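Local coordinates for protein IroE-like serine hydrolase (PDB 3GFF) that probably hydrolyses ester bonds, as a putative serine esterase of the alpha/beta-hydrolase fold related to IroE, at residues Y28-Y36 with S128-N136; Q54-L65 with S251-R260. One frame throughout, in Å; residues are numbered along the deposited sequence.

Interaction 1 (Y28-Y36 with S128-N136); sequences YVIALPEGY and SIESQLRTN
Y36 lies flat against the guanidinium of R134 where the loop leaving strand 24-31 of the alpha/beta-hydrolase sheet meets the loop that follows helix 114-132. Ring and guanidinium planes are only 15° apart, with R134 CZ 4.1 Å from the ring centroid and over the face, a stacked cation-pi pair. The opposite face of the ring is covered by L32 CD2, which sits above its centre. Two hydrogen bonds lock the pair at both ends. R134 NH2 donates to the backbone O of Y36 over 2.8 Å, the acceptor lying close to the guanidinium plane, while the backbone N of R134 donates to Y36 OH over 2.9 Å. With CG of Y36 anti to the backbone N (chi1 -175°), the ring extends from the type II turn P33-Y36 to the backbone of L133 and R134, just before strand 135-136; the R134 chain runs obliquely along the ring, and its bend at chi3 turns the guanidinium onto the face. R134 NE also bonds to the carbonyl of E41, so the stacked group is held from a further direction.

L133 packs between the Y36-R134 pair and strand 24-31. Its CD1 meets I30 CG2 at 4.0 Å, tip to tip, and L133 CD2 presses on L32 CD2 at 3.4 Å, tighter than usual. Nearer the helix body, I129 CD1 reaches Y28 CE2 at 3.6 Å and also the tip of I30, extending the apolar seam along the strand. A water in the plane of the Y36 ring lies 2.6 Å from Y36 OH and donates to the backbone O of Q132 at 2.8 Å.

Interaction 2 (Q54-L65 with S251-R260); sequences QFDHMASLLQFL and SHIGLYDGIR
H57 turns its CG between its own backbone N and carbonyl carbon (chi1 76°), while H252 places CG anti to the backbone N (chi1 -166°); the two imidazoles thereby meet rim to rim between the helices. Their ND1 atoms, H57 ND1 and H252 ND1, are 2.7 Å apart in a hydrogen bond that either may donate. The other nitrogen of H57, NE2, gives a nearly straight bond of 2.6 Å to Q54 OE1, with the acceptor in the plane of the H57 ring. Q54 OE1 accepts a second bond from S251 OG at 3.0 Å, so one amide oxygen ties both helices together and helps fix the rotation of the H57 ring. H252 NE2 bonds to H252 of the second subunit, carrying the polar chain across the dimer interface.

Beyond these groups the contact is apolar. L61 drops CD2 over a face of the H252 ring, 4.0 Å from its centroid, a CH-pi contact, and sets CD1 against the edge of Y256 at CD2, 3.5 Å away. L255 CD2 is pressed tightly on CB and CG of M58, a selenomethionine here, and I259 CG2 meets L65 CD1 at 3.7 Å. Y256 OH hydrogen-bonds to E245 OE2 of the second subunit. The axes of segments 54-65 and 251-260 approach to 10.1 Å, two helices packed beside the central sheet of an alpha/beta-hydrolase fold.

Overall arrangement
Interactions 1 and 2, with centres about 18 Å apart, are joined by strand 24-31 and helix 51-65. V29 and A31, on the strand face turned from interaction 1, pack on F55 of the helix, with V29 CG2 to F55 CD1 at 3.6 Å; beyond the strand, a weak hydrogen bond runs from Q63 NE2 to L32 O. Helices 114-132 and 51-65 thus lie on opposite sides of the sheet. Interaction 1 is partly buried and touches no other chain, whereas interaction 2 is buried and continues into the dimer interface. Interaction 2 also lies nearer the probable active site: the side chain of Q54 comes near the presumed S145-H247-D169 triad and that of M58 near its nucleophile elbow, neither touching.

Interaction 1 (Y28-Y36 with S128-N136)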
loop_
_atom_site.group_PDB
_atom_site.type_symbol
_atom_site.label_atom_id
_atom_site.label_comp_id
_atom_site.label_asym_id
_atom_site.label_seq_id
_atom_site.Cartn_x
_atom_site.Cartn_y
_atom_site.Cartn_z
ATOM N N TYR A 28 12.220 -7.191 18.645
ATOM C CA TYR A 28 11.418 -7.523 17.490
ATOM C C TYR A 28 9.931 -7.430 17.816
ATOM O O TYR A 28 9.535 -7.423 18.981
ATOM C CB TYR A 28 11.801 -8.903 16.942
ATOM C CG TYR A 28 11.495 -10.087 17.814
ATOM C CD1 TYR A 28 12.406 -10.527 18.755
ATOM C CD2 TYR A 28 10.313 -10.792 17.667
ATOM C CE1 TYR A 28 12.151 -11.638 19.518
ATOM C CE2 TYR A 28 10.049 -11.896 18.426
ATOM C CZ TYR A 28 10.975 -12.329 19.342
ATOM O OH TYR A 28 10.717 -13.412 20.142
ATOM N N VAL A 29 9.120 -7.364 16.769
ATOM C CA VAL A 29 7.668 -7.269 16.878
ATOM C C VAL A 29 6.997 -8.403 16.088
ATOM O O VAL A 29 7.489 -8.812 15.049
ATOM C CB VAL A 29 7.143 -5.899 16.353
ATOM C CG1 VAL A 29 7.390 -4.785 17.350
ATOM C CG2 VAL A 29 7.766 -5.567 14.980
ATOM N N ILE A 30 5.904 -8.930 16.622
ATOM C CA ILE A 30 5.124 -10.018 16.003
ATOM C C ILE A 30 3.673 -9.564 15.765
ATOM O O ILE A 30 3.083 -9.003 16.653
ATOM C CB ILE A 30 4.999 -11.227 16.969
ATOM C CG1 ILE A 30 6.354 -11.838 17.307
ATOM C CG2 ILE A 30 4.087 -12.307 16.405
ATOM C CD1 ILE A 30 6.230 -13.036 18.264
ATOM N N ALA A 31 3.125 -9.807 14.576
ATOM C CA ALA A 31 1.715 -9.560 14.269
ATOM C C ALA A 31 1.177 -10.948 13.948
ATOM O O ALA A 31 1.749 -11.652 13.104
ATOM C CB ALA A 31 1.538 -8.617 13.061
ATOM N N LEU A 32 0.131 -11.363 14.669
ATOM C CA LEU A 32 -0.484 -12.662 14.465
ATOM C C LEU A 32 -1.652 -12.478 13.476
ATOM O O LEU A 32 -2.316 -11.460 13.479
ATOM C CB LEU A 32 -0.975 -13.247 15.807
ATOM C CG LEU A 32 0.095 -13.646 16.834
ATOM C CD1 LEU A 32 -0.575 -14.090 18.111
ATOM C CD2 LEU A 32 1.023 -14.778 16.311
ATOM N N PRO A 33 -1.900 -13.468 12.623
ATOM C CA PRO A 33 -2.995 -13.300 11.697
ATOM C C PRO A 33 -4.321 -13.302 12.416
ATOM O O PRO A 33 -4.435 -13.800 13.549
ATOM C CB PRO A 33 -2.878 -14.526 10.785
ATOM C CG PRO A 33 -2.221 -15.509 11.561
ATOM C CD PRO A 33 -1.249 -14.778 12.457
ATOM N N GLU A 34 -5.324 -12.684 11.808
ATOM C CA GLU A 34 -6.608 -12.700 12.423
ATOM C C GLU A 34 -7.112 -14.145 12.315
ATOM O O GLU A 34 -6.845 -14.851 11.331
ATOM C CB GLU A 34 -7.546 -11.615 11.905
ATOM C CG GLU A 34 -7.829 -11.493 10.444
ATOM C CD GLU A 34 -8.639 -10.188 10.118
ATOM O OE1 GLU A 34 -9.269 -9.580 11.018
ATOM O OE2 GLU A 34 -8.628 -9.755 8.947
ATOM N N GLY A 35 -7.775 -14.571 13.390
ATOM C CA GLY A 35 -8.253 -15.925 13.575
ATOM C C GLY A 35 -7.205 -16.819 14.225
ATOM O O GLY A 35 -7.504 -17.963 14.524
ATOM N N TYR A 36 -5.980 -16.317 14.446
ATOM C CA TYR A 36 -4.912 -17.134 15.030
ATOM C C TYR A 36 -5.352 -18.020 16.222
ATOM O O TYR A 36 -5.222 -19.244 16.168
ATOM C CB TYR A 36 -3.692 -16.288 15.413
ATOM C CG TYR A 36 -2.569 -17.172 15.883
ATOM C CD1 TYR A 36 -1.756 -17.862 14.968
ATOM C CD2 TYR A 36 -2.341 -17.369 17.244
ATOM C CE1 TYR A 36 -0.740 -18.723 15.418
ATOM C CE2 TYR A 36 -1.333 -18.214 17.685
ATOM C CZ TYR A 36 -0.542 -18.888 16.787
ATOM O OH TYR A 36 0.438 -19.735 17.274
ATOM N N SER A 128 12.984 -19.602 18.381
ATOM C CA SER A 128 12.212 -19.005 19.480
ATOM C C SER A 128 10.755 -18.721 19.067
ATOM O O SER A 128 9.821 -19.024 19.811
ATOM C CB SER A 128 12.894 -17.723 19.968
ATOM O OG SER A 128 12.134 -17.112 20.972
ATOM N N ILE A 129 10.608 -18.147 17.878
ATOM C CA ILE A 129 9.322 -17.865 17.236
ATOM C C ILE A 129 8.594 -19.178 17.017
ATOM O O ILE A 129 7.435 -19.328 17.350
ATOM C CB ILE A 129 9.535 -17.222 15.832
ATOM C CG1 ILE A 129 10.233 -15.844 15.922
ATOM C CG2 ILE A 129 8.211 -17.113 15.038
ATOM C CD1 ILE A 129 9.398 -14.761 16.359
ATOM N N GLU A 130 9.301 -20.156 16.485
ATOM C CA GLU A 130 8.672 -21.434 16.170
ATOM C C GLU A 130 8.263 -22.251 17.381
ATOM O O GLU A 130 7.376 -23.086 17.270
ATOM C CB GLU A 130 9.558 -22.245 15.241
ATOM C CG GLU A 130 9.778 -21.579 13.917
ATOM C CD GLU A 130 10.641 -22.382 12.970
ATOM O OE1 GLU A 130 10.835 -23.571 13.220
ATOM O OE2 GLU A 130 11.135 -21.823 11.965
ATOM N N SER A 131 8.924 -22.039 18.516
ATOM C CA SER A 131 8.569 -22.736 19.746
ATOM C C SER A 131 7.380 -22.059 20.416
ATOM O O SER A 131 6.711 -22.690 21.194
ATOM C CB SER A 131 9.742 -22.818 20.731
ATOM O OG SER A 131 9.953 -21.598 21.435
ATOM N N GLN A 132 7.139 -20.782 20.101
ATOM C CA GLN A 132 6.035 -20.005 20.656
ATOM C C GLN A 132 4.783 -19.994 19.757
ATOM O O GLN A 132 3.645 -19.978 20.256
ATOM C CB GLN A 132 6.477 -18.553 20.903
ATOM C CG GLN A 132 7.549 -18.445 21.985
ATOM C CD GLN A 132 8.186 -17.060 22.121
ATOM O OE1 GLN A 132 7.934 -16.134 21.324
ATOM N NE2 GLN A 132 9.015 -16.906 23.182
ATOM N N LEU A 133 4.987 -19.993 18.444
ATOM C CA LEU A 133 3.855 -19.949 17.529
ATOM C C LEU A 133 3.747 -21.174 16.600
ATOM O O LEU A 133 4.713 -21.917 16.383
ATOM C CB LEU A 133 3.938 -18.678 16.689
ATOM C CG LEU A 133 4.146 -17.318 17.388
ATOM C CD1 LEU A 133 4.523 -16.275 16.318
ATOM C CD2 LEU A 133 2.956 -16.840 18.198
ATOM N N ARG A 134 2.553 -21.349 16.033
ATOM C CA ARG A 134 2.283 -22.431 15.095
ATOM C C ARG A 134 2.657 -21.993 13.683
ATOM O O ARG A 134 1.885 -21.289 12.997
ATOM C CB ARG A 134 0.817 -22.843 15.169
ATOM C CG ARG A 134 0.401 -23.376 16.565
ATOM C CD ARG A 134 -1.050 -23.942 16.520
ATOM N NE ARG A 134 -1.931 -23.031 15.797
ATOM C CZ ARG A 134 -2.594 -22.005 16.321
ATOM N NH1 ARG A 134 -2.580 -21.761 17.613
ATOM N NH2 ARG A 134 -3.326 -21.234 15.534
ATOM N N THR A 135 3.867 -22.390 13.283
ATOM C CA THR A 135 4.429 -22.055 11.988
ATOM C C THR A 135 4.388 -23.288 11.090
ATOM O O THR A 135 4.545 -24.411 11.562
ATOM C CB THR A 135 5.860 -21.548 12.135
ATOM O OG1 THR A 135 6.714 -22.618 12.580
ATOM C CG2 THR A 135 5.879 -20.387 13.147
ATOM N N ASN A 136 4.234 -23.073 9.792
ATOM C CA ASN A 136 4.026 -24.184 8.841
ATOM C C ASN A 136 5.180 -24.601 7.927
ATOM O O ASN A 136 4.967 -25.401 7.008
ATOM C CB ASN A 136 2.782 -23.914 7.985
ATOM C CG ASN A 136 3.003 -22.864 6.906
ATOM O OD1 ASN A 136 4.134 -22.466 6.628
ATOM N ND2 ASN A 136 1.911 -22.463 6.235
HETATM O O HOH W 1 0.897 -20.110 19.770
#

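Interaction 2 (Q54-L65 with S251-R260)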
loop_
_atom_site.group_PDB
_atom_site.type_symbol
_atom_site.label_atom_id
_atom_site.label_comp_id
_atom_site.label_asym_id
_atom_site.label_seq_id
_atom_site.Cartn_x
_atom_site.Cartn_y
_atom_site.Cartn_z
ATOM N N GLN A 54 10.103 0.065 8.707
ATOM C CA GLN A 54 9.239 -0.557 7.678
ATOM C C GLN A 54 8.046 -1.413 8.183
ATOM O O GLN A 54 7.102 -1.653 7.433
ATOM C CB GLN A 54 10.100 -1.434 6.762
ATOM C CG GLN A 54 11.307 -0.729 6.060
ATOM C CD GLN A 54 10.896 0.244 4.977
ATOM O OE1 GLN A 54 9.768 0.236 4.486
ATOM N NE2 GLN A 54 11.813 1.123 4.618
ATOM N N PHE A 55 8.067 -1.828 9.450
ATOM C CA PHE A 55 7.058 -2.770 9.954
ATOM C C PHE A 55 5.630 -2.275 9.853
ATOM O O PHE A 55 4.769 -2.986 9.329
ATOM C CB PHE A 55 7.317 -3.186 11.410
ATOM C CG PHE A 55 6.340 -4.214 11.907
ATOM C CD1 PHE A 55 6.545 -5.567 11.620
ATOM C CD2 PHE A 55 5.220 -3.835 12.619
ATOM C CE1 PHE A 55 5.653 -6.535 12.049
ATOM C CE2 PHE A 55 4.307 -4.798 13.056
ATOM C CZ PHE A 55 4.530 -6.154 12.776
ATOM N N ASP A 56 5.390 -1.072 10.359
ATOM C CA ASP A 56 4.052 -0.470 10.354
ATOM C C ASP A 56 3.307 -0.462 8.999
ATOM O O ASP A 56 2.185 -0.944 8.931
ATOM C CB ASP A 56 4.101 0.943 10.930
ATOM C CG ASP A 56 4.217 0.966 12.448
ATOM O OD1 ASP A 56 4.580 -0.052 13.095
ATOM O OD2 ASP A 56 3.882 2.039 13.003
ATOM N N HIS A 57 3.904 0.076 7.933
ATOM C CA HIS A 57 3.196 0.127 6.642
ATOM C C HIS A 57 3.167 -1.227 5.966
ATOM O O HIS A 57 2.204 -1.532 5.268
ATOM C CB HIS A 57 3.743 1.210 5.671
ATOM C CG HIS A 57 5.042 0.853 5.007
ATOM N ND1 HIS A 57 5.114 0.333 3.729
ATOM C CD2 HIS A 57 6.320 0.973 5.432
ATOM C CE1 HIS A 57 6.379 0.109 3.413
ATOM N NE2 HIS A 57 7.132 0.492 4.428
HETATM N N MSE A 58 4.211 -2.034 6.157
HETATM C CA MSE A 58 4.278 -3.388 5.567
HETATM C C MSE A 58 3.282 -4.317 6.247
HETATM O O MSE A 58 2.455 -4.954 5.580
HETATM C CB MSE A 58 5.686 -3.971 5.658
HETATM C CG MSE A 58 6.697 -3.331 4.711
HETATM SE SE MSE A 58 8.335 -4.269 4.669
HETATM C CE MSE A 58 9.154 -3.288 3.176
ATOM N N ALA A 59 3.339 -4.382 7.579
ATOM C CA ALA A 59 2.374 -5.189 8.330
ATOM C C ALA A 59 0.877 -4.767 8.034
ATOM O O ALA A 59 0.028 -5.646 7.845
ATOM C CB ALA A 59 2.694 -5.160 9.843
ATOM N N SER A 60 0.559 -3.463 7.947
ATOM C CA SER A 60 -0.837 -3.066 7.621
ATOM C C SER A 60 -1.241 -3.497 6.185
ATOM O O SER A 60 -2.389 -3.873 5.929
ATOM C CB SER A 60 -1.112 -1.574 7.855
ATOM O OG SER A 60 -0.308 -0.722 7.064
ATOM N N LEU A 61 -0.292 -3.447 5.255
ATOM C CA LEU A 61 -0.561 -3.872 3.895
ATOM C C LEU A 61 -0.786 -5.391 3.909
ATOM O O LEU A 61 -1.796 -5.882 3.417
ATOM C CB LEU A 61 0.576 -3.429 2.962
ATOM C CG LEU A 61 0.545 -3.995 1.543
ATOM C CD1 LEU A 61 -0.797 -3.585 0.869
ATOM C CD2 LEU A 61 1.797 -3.597 0.733
ATOM N N LEU A 62 0.132 -6.130 4.519
ATOM C CA LEU A 62 0.008 -7.594 4.583
ATOM C C LEU A 62 -1.315 -8.099 5.190
ATOM O O LEU A 62 -1.960 -9.000 4.632
ATOM C CB LEU A 62 1.222 -8.220 5.271
ATOM C CG LEU A 62 2.519 -8.142 4.470
ATOM C CD1 LEU A 62 3.673 -8.512 5.344
ATOM C CD2 LEU A 62 2.481 -9.035 3.252
ATOM N N GLN A 63 -1.707 -7.534 6.326
ATOM C CA GLN A 63 -2.978 -7.863 6.955
ATOM C C GLN A 63 -4.138 -7.423 6.058
ATOM O O GLN A 63 -5.128 -8.098 5.989
ATOM C CB GLN A 63 -3.082 -7.180 8.315
ATOM C CG GLN A 63 -2.151 -7.773 9.399
ATOM C CD GLN A 63 -2.754 -8.960 10.176
ATOM O OE1 GLN A 63 -3.980 -9.019 10.430
ATOM N NE2 GLN A 63 -1.891 -9.894 10.601
ATOM N N PHE A 64 -4.031 -6.274 5.393
ATOM C CA PHE A 64 -5.089 -5.813 4.485
ATOM C C PHE A 64 -5.263 -6.802 3.319
ATOM O O PHE A 64 -6.358 -7.233 3.027
ATOM C CB PHE A 64 -4.822 -4.390 3.947
ATOM C CG PHE A 64 -5.815 -3.943 2.888
ATOM C CD1 PHE A 64 -6.997 -3.319 3.233
ATOM C CD2 PHE A 64 -5.543 -4.167 1.535
ATOM C CE1 PHE A 64 -7.890 -2.928 2.277
ATOM C CE2 PHE A 64 -6.435 -3.792 0.569
ATOM C CZ PHE A 64 -7.616 -3.161 0.944
ATOM N N LEU A 65 -4.168 -7.188 2.689
ATOM C CA LEU A 65 -4.225 -8.120 1.556
ATOM C C LEU A 65 -4.800 -9.510 1.882
ATOM O O LEU A 65 -5.157 -10.241 0.962
ATOM C CB LEU A 65 -2.838 -8.274 0.927
ATOM C CG LEU A 65 -2.273 -7.130 0.072
ATOM C CD1 LEU A 65 -0.856 -7.396 -0.292
ATOM C CD2 LEU A 65 -3.079 -6.998 -1.168
ATOM N N SER A 251 9.641 0.424 -1.277
ATOM C CA SER A 251 9.486 -0.618 -0.260
ATOM C C SER A 251 8.057 -1.100 -0.208
ATOM O O SER A 251 7.790 -2.325 -0.167
ATOM C CB SER A 251 9.966 -0.143 1.141
ATOM O OG SER A 251 9.200 0.954 1.656
ATOM N N HIS A 252 7.131 -0.152 -0.287
ATOM C CA HIS A 252 5.706 -0.468 -0.182
ATOM C C HIS A 252 5.102 -1.219 -1.388
ATOM O O HIS A 252 4.548 -2.322 -1.196
ATOM C CB HIS A 252 4.918 0.791 0.080
ATOM C CG HIS A 252 3.509 0.542 0.534
ATOM N ND1 HIS A 252 3.189 0.306 1.853
ATOM C CD2 HIS A 252 2.341 0.545 -0.145
ATOM C CE1 HIS A 252 1.879 0.161 1.966
ATOM N NE2 HIS A 252 1.339 0.312 0.768
ATOM N N ILE A 253 5.156 -0.603 -2.581
ATOM C CA ILE A 253 4.607 -1.195 -3.817
ATOM C C ILE A 253 5.397 -2.440 -4.202
ATOM O O ILE A 253 4.868 -3.334 -4.879
ATOM C CB ILE A 253 4.511 -0.146 -5.039
ATOM C CG1 ILE A 253 3.488 -0.600 -6.094
ATOM C CG2 ILE A 253 5.872 0.128 -5.691
ATOM C CD1 ILE A 253 2.005 -0.820 -5.559
ATOM N N GLY A 254 6.677 -2.475 -3.800
ATOM C CA GLY A 254 7.565 -3.624 -4.042
ATOM C C GLY A 254 7.086 -4.856 -3.278
ATOM O O GLY A 254 7.054 -5.955 -3.824
ATOM N N LEU A 255 6.714 -4.670 -2.011
ATOM C CA LEU A 255 6.122 -5.745 -1.205
ATOM C C LEU A 255 4.715 -6.051 -1.759
ATOM O O LEU A 255 4.327 -7.192 -1.920
ATOM C CB LEU A 255 6.017 -5.324 0.268
ATOM C CG LEU A 255 5.339 -6.299 1.270
ATOM C CD1 LEU A 255 6.164 -7.591 1.520
ATOM C CD2 LEU A 255 5.040 -5.582 2.639
ATOM N N TYR A 256 3.948 -5.014 -2.066
ATOM C CA TYR A 256 2.632 -5.221 -2.619
ATOM C C TYR A 256 2.686 -6.219 -3.788
ATOM O O TYR A 256 2.015 -7.256 -3.784
ATOM C CB TYR A 256 2.025 -3.902 -3.047
ATOM C CG TYR A 256 0.576 -4.010 -3.474
ATOM C CD1 TYR A 256 0.226 -4.366 -4.781
ATOM C CD2 TYR A 256 -0.454 -3.747 -2.572
ATOM C CE1 TYR A 256 -1.131 -4.466 -5.170
ATOM C CE2 TYR A 256 -1.776 -3.866 -2.935
ATOM C CZ TYR A 256 -2.126 -4.229 -4.232
ATOM O OH TYR A 256 -3.475 -4.307 -4.579
ATOM N N ASP A 257 3.540 -5.950 -4.763
ATOM C CA ASP A 257 3.575 -6.783 -5.952
ATOM C C ASP A 257 4.325 -8.060 -5.728
ATOM O O ASP A 257 4.009 -9.096 -6.372
ATOM C CB ASP A 257 4.219 -6.045 -7.091
ATOM C CG ASP A 257 3.387 -4.938 -7.601
ATOM O OD1 ASP A 257 2.117 -5.039 -7.563
ATOM O OD2 ASP A 257 4.036 -3.984 -8.111
ATOM N N GLY A 258 5.332 -7.991 -4.858
ATOM C CA GLY A 258 6.156 -9.150 -4.558
ATOM C C GLY A 258 5.392 -10.243 -3.851
ATOM O O GLY A 258 5.467 -11.388 -4.240
ATOM N N ILE A 259 4.632 -9.869 -2.829
ATOM C CA ILE A 259 3.891 -10.825 -1.987
ATOM C C ILE A 259 2.676 -11.379 -2.702
ATOM O O ILE A 259 2.288 -12.515 -2.436
ATOM C CB ILE A 259 3.482 -10.193 -0.601
ATOM C CG1 ILE A 259 3.413 -11.279 0.480
ATOM C CG2 ILE A 259 2.223 -9.358 -0.717
ATOM C CD1 ILE A 259 4.810 -11.966 0.733
ATOM N N ARG A 260 2.080 -10.561 -3.578
ATOM C CA ARG A 260 0.983 -10.957 -4.407
ATOM C C ARG A 260 1.432 -11.964 -5.476
ATOM O O ARG A 260 0.715 -12.909 -5.791
ATOM C CB ARG A 260 0.257 -9.745 -5.035
ATOM C CG ARG A 260 -0.737 -9.058 -4.094
ATOM C CD ARG A 260 -1.297 -7.751 -4.628
ATOM N NE ARG A 260 -1.929 -7.911 -5.949
ATOM C CZ ARG A 260 -3.188 -8.286 -6.169
ATOM N NH1 ARG A 260 -4.031 -8.534 -5.167
ATOM N NH2 ARG A 260 -3.623 -8.418 -7.422
#